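Local coordinates for ochratoxinase (PDB 4C65), which uses zinc to hydrolyse the amide bond of ochratoxin A, releasing phenylalanine, and more generally acts as a carboxypeptidase preferring C-terminal aromatic residues, at residues Thr130-Asn135 and Gly427-Asp432; Asp151-Pro156 and Ser213-Pro218; Ser267-Glu272 and Leu318-Gly323; Glu396-Leu399 and Val404-Glu407. One frame throughout, in Å; residues are numbered along the deposited sequence.

Contact 1: residues Thr130-Asn135 and Gly427-Asp432; sequences TIVGPN and GPWGED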
loop_
_atom_site.group_PDB
_atom_site.type_symbol
_atom_site.label_atom_id
_atom_site.label_comp_id
_atom_site.label_asym_id
_atom_site.label_seq_id
_atom_site.Cartn_x
_atom_site.Cartn_y
_atom_site.Cartn_z
ATOM N N THR A 130 8.696 37.388 -4.622
ATOM C CA THR A 130 9.995 36.750 -4.964
ATOM C C THR A 130 10.282 36.849 -6.447
ATOM O O THR A 130 11.390 37.120 -6.853
ATOM C CB THR A 130 10.065 35.275 -4.558
ATOM O OG1 THR A 130 9.515 35.096 -3.255
ATOM C CG2 THR A 130 11.516 34.804 -4.553
ATOM N N ILE A 131 9.256 36.644 -7.264
ATOM C CA ILE A 131 9.361 36.854 -8.705
ATOM C C ILE A 131 8.256 37.790 -9.163
ATOM O O ILE A 131 7.440 38.247 -8.379
ATOM C CB ILE A 131 9.315 35.522 -9.521
ATOM C CG1 ILE A 131 7.996 34.802 -9.325
ATOM C CG2 ILE A 131 10.471 34.612 -9.121
ATOM C CD1 ILE A 131 7.748 33.743 -10.360
ATOM N N VAL A 132 8.232 38.035 -10.452
ATOM C CA VAL A 132 7.274 38.906 -11.053
ATOM C C VAL A 132 6.487 38.137 -12.109
ATOM O O VAL A 132 6.985 37.170 -12.698
ATOM C CB VAL A 132 8.157 39.979 -11.769
ATOM C CG1 VAL A 132 7.448 40.661 -12.920
ATOM C CG2 VAL A 132 8.771 40.993 -10.805
ATOM N N GLY A 133 5.254 38.556 -12.368
ATOM C CA GLY A 133 4.497 37.961 -13.459
ATOM C C GLY A 133 3.111 38.546 -13.555
ATOM O O GLY A 133 2.773 39.462 -12.799
ATOM N N PRO A 134 2.287 38.011 -14.471
ATOM C CA PRO A 134 0.904 38.442 -14.522
ATOM C C PRO A 134 0.099 37.934 -13.330
ATOM O O PRO A 134 0.570 37.072 -12.581
ATOM C CB PRO A 134 0.371 37.803 -15.795
ATOM C CG PRO A 134 1.548 37.177 -16.467
ATOM C CD PRO A 134 2.628 37.021 -15.484
ATOM N N ASN A 135 -1.081 38.521 -13.133
ATOM C CA ASN A 135 -2.075 37.908 -12.317
ATOM C C ASN A 135 -2.326 36.547 -12.908
ATOM O O ASN A 135 -2.577 36.440 -14.122
ATOM C CB ASN A 135 -3.358 38.721 -12.345
ATOM C CG ASN A 135 -3.213 40.033 -11.612
ATOM O OD1 ASN A 135 -3.094 40.053 -10.400
ATOM N ND2 ASN A 135 -3.246 41.137 -12.346
ATOM N N GLY A 427 14.243 48.691 -13.262
ATOM C CA GLY A 427 14.992 47.468 -13.357
ATOM C C GLY A 427 14.125 46.249 -13.673
ATOM O O GLY A 427 12.901 46.336 -13.747
ATOM N N PRO A 428 14.777 45.104 -13.869
ATOM C CA PRO A 428 14.112 43.898 -14.299
ATOM C C PRO A 428 12.995 43.434 -13.387
ATOM O O PRO A 428 12.021 42.833 -13.869
ATOM C CB PRO A 428 15.227 42.848 -14.334
ATOM C CG PRO A 428 16.444 43.479 -13.818
ATOM C CD PRO A 428 16.215 44.932 -13.626
ATOM N N TRP A 429 13.105 43.687 -12.092
ATOM C CA TRP A 429 12.103 43.182 -11.160
ATOM C C TRP A 429 11.095 44.257 -10.723
ATOM O O TRP A 429 10.321 44.034 -9.809
ATOM C CB TRP A 429 12.782 42.487 -9.964
ATOM C CG TRP A 429 13.705 41.406 -10.437
ATOM C CD1 TRP A 429 15.062 41.483 -10.536
ATOM C CD2 TRP A 429 13.346 40.114 -10.928
ATOM N NE1 TRP A 429 15.569 40.320 -11.042
ATOM C CE2 TRP A 429 14.543 39.453 -11.281
ATOM C CE3 TRP A 429 12.144 39.436 -11.071
ATOM C CZ2 TRP A 429 14.566 38.162 -11.805
ATOM C CZ3 TRP A 429 12.167 38.136 -11.579
ATOM C CH2 TRP A 429 13.368 37.523 -11.940
ATOM N N GLY A 430 11.080 45.387 -11.415
ATOM C CA GLY A 430 10.071 46.419 -11.180
ATOM C C GLY A 430 10.516 47.501 -10.228
ATOM O O GLY A 430 11.583 47.380 -9.604
ATOM N N GLU A 431 9.710 48.558 -10.119
ATOM C CA GLU A 431 10.094 49.715 -9.315
ATOM C C GLU A 431 10.291 49.335 -7.852
ATOM O O GLU A 431 9.563 48.482 -7.335
ATOM C CB GLU A 431 9.110 50.880 -9.420
ATOM C CG GLU A 431 7.722 50.588 -8.848
ATOM C CD GLU A 431 6.777 51.779 -8.936
ATOM O OE1 GLU A 431 7.267 52.939 -8.987
ATOM O OE2 GLU A 431 5.553 51.522 -9.019
ATOM N N ASP A 432 11.327 49.929 -7.239
ATOM C CA ASP A 432 11.709 49.677 -5.841
ATOM C C ASP A 432 11.905 48.192 -5.548
ATOM O O ASP A 432 11.588 47.727 -4.454
ATOM C CB ASP A 432 10.653 50.219 -4.854
ATOM C CG ASP A 432 10.188 51.614 -5.206
ATOM O OD1 ASP A 432 11.047 52.507 -5.383
ATOM O OD2 ASP A 432 8.957 51.817 -5.294
#
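Backbone separation is least between Val132 and Trp429, whose CA atoms lie 6.5 Å apart; Val132 sits in an extended loop, while Trp429 occupies a type I beta turn from Gly427 to Gly430 that is closed by Gly430 N bonding to Gly427 O at 3.1 Å. The nearest approaches are made by one methyl, Val132 CG2. It meets the indole at its edge, in the plane of the ring, 3.7 Å from Trp429 CE3, and also approaches the backbone oxygen Trp429 O at 3.6 Å. With CG1 anti to the backbone N (chi1 156°), CG2 lies beside that N and is the branch that meets the indole. Ile131 adds a looser contact, its CA 4.2 Å from Trp429 CZ3, neither over a face nor at the edge. The indole is further bounded by Pro428 CB, which lies over one face toward the rim.

Outside the two loops, Trp102 packs edge-to-face with the indole and donates through its NE1 to Pro428 O. Trp102 of the second subunit makes another edge-to-face contact, and Arg99 of that subunit adds a cation-pi interaction with Trp429 and a hydrogen bond to Thr130 O. All three touching residues are buried. The join between the C-terminal loop and the loop after helix 119-127 is therefore apolar and dispersive in character, whereas directional and charged interactions enter the same site from Trp102 and from the neighbouring subunit of the homooctamer.

Contact 2: residues Asp151-Pro156 and Ser213-Pro218; sequences DIFALP and SRDDNP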
loop_
_atom_site.group_PDB
_atom_site.type_symbol
_atom_site.label_atom_id
_atom_site.label_comp_id
_atom_site.label_asym_id
_atom_site.label_seq_id
_atom_site.Cartn_x
_atom_site.Cartn_y
_atom_site.Cartn_z
ATOM N N ASP A 151 -5.061 12.009 -20.360
ATOM C CA ASP A 151 -4.343 10.775 -20.050
ATOM C C ASP A 151 -3.028 10.688 -20.858
ATOM O O ASP A 151 -2.933 11.233 -21.955
ATOM C CB ASP A 151 -5.247 9.581 -20.313
ATOM C CG ASP A 151 -4.828 8.341 -19.568
ATOM O OD1 ASP A 151 -3.662 8.259 -19.090
ATOM O OD2 ASP A 151 -5.654 7.397 -19.486
ATOM N N ILE A 152 -1.998 10.074 -20.285
ATOM C CA ILE A 152 -0.723 9.852 -20.979
ATOM C C ILE A 152 -0.731 8.425 -21.514
ATOM O O ILE A 152 -0.325 7.488 -20.852
ATOM C CB ILE A 152 0.490 10.054 -20.064
ATOM C CG1 ILE A 152 0.460 11.445 -19.468
ATOM C CG2 ILE A 152 1.783 9.876 -20.857
ATOM C CD1 ILE A 152 1.350 11.624 -18.253
ATOM N N PHE A 153 -1.212 8.270 -22.728
ATOM C CA PHE A 153 -1.472 6.952 -23.305
ATOM C C PHE A 153 -0.236 6.112 -23.487
ATOM O O PHE A 153 -0.320 4.901 -23.462
ATOM C CB PHE A 153 -2.169 7.092 -24.647
ATOM C CG PHE A 153 -3.604 7.481 -24.534
ATOM C CD1 PHE A 153 -3.972 8.794 -24.342
ATOM C CD2 PHE A 153 -4.601 6.531 -24.659
ATOM C CE1 PHE A 153 -5.310 9.159 -24.253
ATOM C CE2 PHE A 153 -5.936 6.901 -24.581
ATOM C CZ PHE A 153 -6.285 8.212 -24.360
ATOM N N ALA A 154 0.915 6.737 -23.669
ATOM C CA ALA A 154 2.159 5.979 -23.850
ATOM C C ALA A 154 2.667 5.309 -22.582
ATOM O O ALA A 154 3.495 4.402 -22.663
ATOM C CB ALA A 154 3.241 6.855 -24.429
ATOM N N LEU A 155 2.190 5.758 -21.422
ATOM C CA LEU A 155 2.545 5.133 -20.156
ATOM C C LEU A 155 1.472 4.120 -19.742
ATOM O O LEU A 155 0.307 4.300 -20.071
ATOM C CB LEU A 155 2.714 6.198 -19.072
ATOM C CG LEU A 155 3.990 7.015 -19.153
ATOM C CD1 LEU A 155 3.993 8.003 -18.014
ATOM C CD2 LEU A 155 5.231 6.126 -19.105
ATOM N N PRO A 156 1.844 3.084 -18.991
ATOM C CA PRO A 156 0.818 2.196 -18.517
ATOM C C PRO A 156 -0.079 2.896 -17.514
ATOM O O PRO A 156 0.304 3.915 -16.915
ATOM C CB PRO A 156 1.591 1.055 -17.874
ATOM C CG PRO A 156 2.997 1.187 -18.340
ATOM C CD PRO A 156 3.191 2.632 -18.608
ATOM N N SER A 213 -5.593 13.300 -33.830
ATOM C CA SER A 213 -6.615 12.205 -33.780
ATOM C C SER A 213 -5.954 10.827 -33.609
ATOM O O SER A 213 -6.366 9.851 -34.221
ATOM C CB SER A 213 -7.519 12.294 -35.031
ATOM O OG SER A 213 -8.695 11.502 -34.937
ATOM N N ARG A 214 -4.958 10.774 -32.722
ATOM C CA ARG A 214 -4.070 9.637 -32.569
ATOM C C ARG A 214 -4.558 8.596 -31.537
ATOM O O ARG A 214 -4.707 7.407 -31.855
ATOM C CB ARG A 214 -2.659 10.152 -32.181
ATOM C CG ARG A 214 -2.009 11.359 -32.887
ATOM C CD ARG A 214 -2.241 11.393 -34.397
ATOM N NE ARG A 214 -2.166 10.088 -35.035
ATOM C CZ ARG A 214 -1.082 9.359 -35.284
ATOM N NH1 ARG A 214 0.130 9.779 -34.961
ATOM N NH2 ARG A 214 -1.223 8.181 -35.888
ATOM N N ASP A 215 -4.803 9.045 -30.310
ATOM C CA ASP A 215 -5.252 8.161 -29.223
ATOM C C ASP A 215 -6.747 8.307 -29.001
ATOM O O ASP A 215 -7.524 7.419 -29.310
ATOM C CB ASP A 215 -4.508 8.492 -27.929
ATOM C CG ASP A 215 -3.037 8.150 -28.001
ATOM O OD1 ASP A 215 -2.714 6.982 -28.272
ATOM O OD2 ASP A 215 -2.210 9.054 -27.786
ATOM N N ASP A 216 -7.144 9.437 -28.440
ATOM C CA ASP A 216 -8.548 9.808 -28.337
ATOM C C ASP A 216 -8.949 10.633 -29.549
ATOM O O ASP A 216 -8.109 11.128 -30.301
ATOM C CB ASP A 216 -8.828 10.564 -27.030
ATOM C CG ASP A 216 -7.973 11.799 -26.857
ATOM O OD1 ASP A 216 -7.123 12.092 -27.710
ATOM O OD2 ASP A 216 -8.161 12.500 -25.850
ATOM N N ASN A 217 -10.251 10.781 -29.724
ATOM C CA ASN A 217 -10.801 11.347 -30.939
ATOM C C ASN A 217 -11.463 12.691 -30.643
ATOM O O ASN A 217 -12.353 12.764 -29.810
ATOM C CB ASN A 217 -11.808 10.364 -31.526
ATOM C CG ASN A 217 -12.251 10.737 -32.927
ATOM O OD1 ASN A 217 -12.489 11.892 -33.233
ATOM N ND2 ASN A 217 -12.415 9.740 -33.762
ATOM N N PRO A 218 -11.038 13.753 -31.340
ATOM C CA PRO A 218 -11.603 15.079 -31.085
ATOM C C PRO A 218 -13.121 15.182 -31.349
ATOM O O PRO A 218 -13.789 16.021 -30.751
ATOM C CB PRO A 218 -10.816 15.982 -32.038
ATOM C CG PRO A 218 -10.355 15.080 -33.128
ATOM C CD PRO A 218 -10.086 13.769 -32.467
#
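Phe153 and Asp215 stack flat against each other, the ring and carboxylate planes only 5° apart. The methylene does the central touching: Asp215 CB lies 3.6 Å from the centroid of the Phe153 ring and 9° off the ring normal, a CH-pi contact over the face. Because the side chains run in opposite directions, the carboxylate extends back along the aromatic stem, with Asp215 CG 3.6 Å from Phe153 CG and both OD1 and OD2 of Asp215 3.7 Å from Phe153 CB. Asp216 reaches the far end of the ring more loosely, its N 4.3 Å from Phe153 CZ.

In the next shell, Phe153 is carried by a type I turn from Ile152 to Leu155, and Arg197 of the third subunit packs on it while making a salt bridge to Asp151. Asp216 is anchored by Gly210 N at OD1 and by Gln222 NE2 at OD2. Its side chain is about 6 Å from that of His245, a ligand of the second zinc, so the Asp216 end of the contact lies near the zinc site.

The methylene of the exposed Asp215 thus supplies the CH-pi contact, while its carboxylate is shifted off the ring centre toward Phe153 CB, which probably keeps the charge away from the middle of the pi face.

Contact 3: residues Ser267-Glu272 and Leu318-Gly323; sequences SYADEE and LKAYQG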
loop_
_atom_site.group_PDB
_atom_site.type_symbol
_atom_site.label_atom_id
_atom_site.label_comp_id
_atom_site.label_asym_id
_atom_site.label_seq_id
_atom_site.Cartn_x
_atom_site.Cartn_y
_atom_site.Cartn_z
ATOM N N SER A 267 -13.860 23.834 -32.212
ATOM C CA SER A 267 -13.606 23.647 -33.641
ATOM C C SER A 267 -14.820 23.343 -34.526
ATOM O O SER A 267 -14.783 23.629 -35.722
ATOM C CB SER A 267 -12.552 22.548 -33.834
ATOM O OG SER A 267 -11.389 22.866 -33.100
ATOM N N TYR A 268 -15.870 22.735 -33.980
ATOM C CA TYR A 268 -17.043 22.390 -34.797
ATOM C C TYR A 268 -18.284 23.170 -34.372
ATOM O O TYR A 268 -19.410 22.700 -34.514
ATOM C CB TYR A 268 -17.280 20.854 -34.786
ATOM C CG TYR A 268 -16.252 20.119 -35.590
ATOM C CD1 TYR A 268 -16.429 19.902 -36.959
ATOM C CD2 TYR A 268 -15.082 19.690 -35.007
ATOM C CE1 TYR A 268 -15.463 19.254 -37.710
ATOM C CE2 TYR A 268 -14.106 19.061 -35.753
ATOM C CZ TYR A 268 -14.304 18.846 -37.100
ATOM O OH TYR A 268 -13.326 18.211 -37.810
ATOM N N ALA A 269 -18.064 24.358 -33.825
ATOM C CA ALA A 269 -19.163 25.262 -33.529
ATOM C C ALA A 269 -19.845 25.646 -34.820
ATOM O O ALA A 269 -19.191 26.024 -35.781
ATOM C CB ALA A 269 -18.664 26.498 -32.824
ATOM N N ASP A 270 -21.162 25.530 -34.845
ATOM C CA ASP A 270 -21.955 25.910 -36.004
ATOM C C ASP A 270 -23.020 26.872 -35.524
ATOM O O ASP A 270 -22.960 27.324 -34.378
ATOM C CB ASP A 270 -22.587 24.681 -36.644
ATOM C CG ASP A 270 -23.437 23.887 -35.678
ATOM O OD1 ASP A 270 -23.651 24.319 -34.529
ATOM O OD2 ASP A 270 -23.904 22.796 -36.085
ATOM N N GLU A 271 -23.991 27.190 -36.381
ATOM C CA GLU A 271 -25.014 28.164 -36.036
ATOM C C GLU A 271 -25.705 27.844 -34.715
ATOM O O GLU A 271 -25.879 28.730 -33.891
ATOM C CB GLU A 271 -26.026 28.339 -37.155
ATOM C CG GLU A 271 -26.932 29.517 -36.863
ATOM C CD GLU A 271 -28.021 29.802 -37.892
ATOM O OE1 GLU A 271 -27.991 29.345 -39.065
ATOM O OE2 GLU A 271 -28.977 30.524 -37.515
ATOM N N GLU A 272 -26.085 26.591 -34.513
ATOM C CA GLU A 272 -26.751 26.183 -33.285
ATOM C C GLU A 272 -25.913 26.491 -32.036
ATOM O O GLU A 272 -26.439 27.007 -31.053
ATOM C CB GLU A 272 -27.090 24.688 -33.341
ATOM C CG GLU A 272 -27.592 24.121 -32.020
ATOM C CD GLU A 272 -28.108 22.697 -32.123
ATOM O OE1 GLU A 272 -27.836 22.014 -33.140
ATOM O OE2 GLU A 272 -28.776 22.259 -31.170
ATOM N N LEU A 318 -11.631 27.282 -38.419
ATOM C CA LEU A 318 -11.626 28.628 -38.985
ATOM C C LEU A 318 -13.062 29.115 -39.193
ATOM O O LEU A 318 -13.390 30.229 -38.780
ATOM C CB LEU A 318 -10.851 28.675 -40.306
ATOM C CG LEU A 318 -10.706 30.069 -40.946
ATOM C CD1 LEU A 318 -9.910 30.991 -40.032
ATOM C CD2 LEU A 318 -10.082 29.979 -42.338
ATOM N N LYS A 319 -13.907 28.290 -39.832
ATOM C CA LYS A 319 -15.320 28.654 -40.075
ATOM C C LYS A 319 -16.056 28.889 -38.784
ATOM O O LYS A 319 -16.820 29.843 -38.673
ATOM C CB LYS A 319 -16.093 27.567 -40.808
ATOM C CG LYS A 319 -15.701 27.297 -42.249
ATOM C CD LYS A 319 -16.716 26.339 -42.921
ATOM C CE LYS A 319 -16.236 25.893 -44.291
ATOM N NZ LYS A 319 -17.288 25.823 -45.363
ATOM N N ALA A 320 -15.811 28.025 -37.802
ATOM C CA ALA A 320 -16.445 28.142 -36.499
ATOM C C ALA A 320 -16.116 29.483 -35.860
ATOM O O ALA A 320 -16.997 30.153 -35.305
ATOM C CB ALA A 320 -16.028 26.984 -35.600
ATOM N N TYR A 321 -14.838 29.846 -35.902
ATOM C CA TYR A 321 -14.348 31.099 -35.313
ATOM C C TYR A 321 -14.949 32.300 -36.019
ATOM O O TYR A 321 -15.497 33.194 -35.383
ATOM C CB TYR A 321 -12.811 31.163 -35.403
ATOM C CG TYR A 321 -12.112 32.207 -34.540
ATOM C CD1 TYR A 321 -12.763 32.845 -33.469
ATOM C CD2 TYR A 321 -10.770 32.515 -34.765
ATOM C CE1 TYR A 321 -12.099 33.784 -32.679
ATOM C CE2 TYR A 321 -10.097 33.443 -33.976
ATOM C CZ TYR A 321 -10.753 34.063 -32.933
ATOM O OH TYR A 321 -10.079 34.970 -32.165
ATOM N N GLN A 322 -14.845 32.306 -37.341
ATOM C CA GLN A 322 -15.379 33.404 -38.143
ATOM C C GLN A 322 -16.873 33.534 -37.901
ATOM O O GLN A 322 -17.390 34.645 -37.773
ATOM C CB GLN A 322 -15.109 33.172 -39.630
ATOM C CG GLN A 322 -13.647 33.325 -40.011
ATOM C CD GLN A 322 -13.338 32.850 -41.409
ATOM O OE1 GLN A 322 -14.170 32.232 -42.076
ATOM N NE2 GLN A 322 -12.142 33.128 -41.863
ATOM N N GLY A 323 -17.560 32.396 -37.865
ATOM C CA GLY A 323 -19.001 32.391 -37.681
ATOM C C GLY A 323 -19.403 32.958 -36.333
ATOM O O GLY A 323 -20.384 33.702 -36.231
#
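Ala320 CB, on helix 304-327, points at the loop ahead of helix 271-280 and makes van der Waals contact with three groups there: Ala269 O at 3.3 Å from Ala320 CB, Ser267 O at 3.6 Å from the same methyl, and the methyl of Ala269, whose CB lies 3.9 Å from Ala320 CB. Both alanines have their methyls turned toward the opposing segment. Their small side chains are consistent with the close approach of loop and helix, the CA atoms of Ala269 and Ala320 being 5.0 Å apart.

A weaker polar component runs through the same carbonyl. Ala320 CA is 3.5 Å from Ala269 O, and the angle of 126° at the hydrogen marks this CA-H...O contact as bent.

This belongs to the twisted TIM barrel of the amidohydrolase fold: the loop follows the short strand 262-263 and enters helix 271-280, and it meets helix 304-327, which with helix 288-297 lies between strands 283-285 and 331-332 of the same parallel sheet. Tyr284 of strand 283-285 packs against both alanines.

Hydrogen bonds and salt bridges also hold this loop. Ser267 OG bonds to His247 ND1, and the Ser267 side chain is about 4 Å from that of His265, a ligand of the second zinc. Asp270 is the N-cap of helix 271-280: its OD1 accepts from Val273 N, while its OD2 forms a salt bridge with Lys249 NZ, a lysine that also pairs with Glu272 OE1.

Contact 4: residues Glu396-Leu399 and Val404-Glu407; sequences ENPL and VFQE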
loop_
_atom_site.group_PDB
_atom_site.type_symbol
_atom_site.label_atom_id
_atom_site.label_comp_id
_atom_site.label_asym_id
_atom_site.label_seq_id
_atom_site.Cartn_x
_atom_site.Cartn_y
_atom_site.Cartn_z
ATOM N N GLU A 396 3.664 52.680 -30.533
ATOM C CA GLU A 396 2.892 52.836 -31.777
ATOM C C GLU A 396 1.457 52.383 -31.620
ATOM O O GLU A 396 1.114 51.661 -30.700
ATOM C CB GLU A 396 3.519 52.083 -32.951
ATOM C CG GLU A 396 4.710 52.852 -33.583
ATOM C CD GLU A 396 6.082 52.226 -33.437
ATOM O OE1 GLU A 396 6.196 51.020 -33.086
ATOM O OE2 GLU A 396 7.063 52.962 -33.749
ATOM N N ASN A 397 0.625 52.835 -32.547
ATOM C CA ASN A 397 -0.812 52.601 -32.519
ATOM C C ASN A 397 -1.152 51.215 -33.069
ATOM O O ASN A 397 -1.035 50.981 -34.266
ATOM C CB ASN A 397 -1.521 53.679 -33.334
ATOM C CG ASN A 397 -3.016 53.520 -33.342
ATOM O OD1 ASN A 397 -3.579 52.662 -32.660
ATOM N ND2 ASN A 397 -3.670 54.305 -34.158
ATOM N N PRO A 398 -1.571 50.294 -32.182
ATOM C CA PRO A 398 -1.854 48.943 -32.609
ATOM C C PRO A 398 -3.068 48.838 -33.537
ATOM O O PRO A 398 -3.197 47.852 -34.245
ATOM C CB PRO A 398 -2.087 48.211 -31.293
ATOM C CG PRO A 398 -2.619 49.256 -30.379
ATOM C CD PRO A 398 -1.896 50.508 -30.756
ATOM N N LEU A 399 -3.932 49.852 -33.547
ATOM C CA LEU A 399 -5.112 49.856 -34.407
ATOM C C LEU A 399 -4.733 50.024 -35.870
ATOM O O LEU A 399 -5.510 49.647 -36.739
ATOM C CB LEU A 399 -6.076 50.969 -33.994
ATOM C CG LEU A 399 -6.520 50.960 -32.538
ATOM C CD1 LEU A 399 -7.398 52.159 -32.258
ATOM C CD2 LEU A 399 -7.251 49.675 -32.203
ATOM N N VAL A 404 2.043 45.088 -33.937
ATOM C CA VAL A 404 2.885 45.907 -33.071
ATOM C C VAL A 404 3.177 45.194 -31.744
ATOM O O VAL A 404 4.301 45.250 -31.233
ATOM C CB VAL A 404 2.237 47.291 -32.840
ATOM C CG1 VAL A 404 2.891 48.005 -31.673
ATOM C CG2 VAL A 404 2.379 48.149 -34.101
ATOM N N PHE A 405 2.178 44.476 -31.231
ATOM C CA PHE A 405 2.320 43.720 -29.992
ATOM C C PHE A 405 3.404 42.632 -30.043
ATOM O O PHE A 405 3.852 42.152 -29.016
ATOM C CB PHE A 405 1.001 43.067 -29.628
ATOM C CG PHE A 405 -0.081 44.033 -29.292
ATOM C CD1 PHE A 405 -0.032 44.767 -28.127
ATOM C CD2 PHE A 405 -1.169 44.183 -30.127
ATOM C CE1 PHE A 405 -1.044 45.655 -27.802
ATOM C CE2 PHE A 405 -2.185 45.070 -29.815
ATOM C CZ PHE A 405 -2.120 45.811 -28.655
ATOM N N GLN A 406 3.832 42.247 -31.236
ATOM C CA GLN A 406 4.870 41.231 -31.374
ATOM C C GLN A 406 6.292 41.766 -31.178
ATOM O O GLN A 406 7.235 40.978 -31.192
ATOM C CB GLN A 406 4.745 40.516 -32.724
ATOM C CG GLN A 406 3.512 39.621 -32.783
ATOM C CD GLN A 406 3.210 39.168 -34.181
ATOM O OE1 GLN A 406 4.103 38.736 -34.904
ATOM N NE2 GLN A 406 1.961 39.287 -34.588
ATOM N N GLU A 407 6.449 43.075 -31.015
ATOM C CA GLU A 407 7.731 43.618 -30.621
ATOM C C GLU A 407 7.634 44.079 -29.152
ATOM O O GLU A 407 7.017 45.107 -28.878
ATOM C CB GLU A 407 8.146 44.747 -31.558
ATOM C CG GLU A 407 9.443 45.445 -31.151
ATOM C CD GLU A 407 10.607 44.493 -30.842
ATOM O OE1 GLU A 407 11.295 44.082 -31.799
ATOM O OE2 GLU A 407 10.848 44.170 -29.650
#
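Asn397, whose backbone O reaches Val404 CG2 at 4.4 Å, accepts a hydrogen bond at its side-chain OD1 from Leu399 N, 3.0 Å away with an N-H...O angle of 150°. This is an Asx turn spanning Pro398, in the loop between strands 391-394 and 411-416, two antiparallel neighbours in the mixed sheet. The donor stands well above the amide plane, 56° out of it, so the bond approaches the carbonyl from over its flat side.

Across the loop, Pro398 carries the closest apolar contact. Its CB lies 3.5 Å from Phe405 CE2, and Pro398 CG lies 3.9 Å from Phe405 CZ, so two carbons of the pyrrolidine meet the CE2-CZ side of the aromatic ring obliquely. Phe405 is delivered by a 3-10 segment that Glu407 N closes by bonding to Val404 O at 3.1 Å.

Val404 packs beside it at longer distances but over a wide area. With CG1 anti to the backbone N (chi1 165°), its two methyls divide the work: Val404 CG1 is 4.2 Å from Glu396 O, and Val404 CG2 is 4.3 Å from Glu396 CB.

Phe405 also touches Ala344 and Leu347 of helix 344-354, Met62 and Leu65 of strand 60-67, and Ile362 of helix 358-365, a residue that Pro398 also touches. The loop between strands 391-394 and 411-416 thus packs against both helices and strand 60-67. On the side of Val404, Pro398 CA stands 4.4 Å from Val404 CB.

From the N terminus, the first segment reached is Thr130-Asn135, which is paired only when the chain arrives at Gly427-Asp432; contact 1 therefore closes a loop that holds the other three, joining the connection between helix 119-127 and strand 135-138 to the loop after strand 419-422. Inside it the contacts follow in series: contact 2 joins the loops after strands 142-144 and 203-206, contact 3 sets the loop before helix 271-280 against helix 304-327, and contact 4 closes a short loop between strands 391-394 and 411-416. None cross. Contacts 2 and 3 come nearest, about 6 Å between closest atoms. Contacts 1 and 3 lie on opposite sides of the chain's centre.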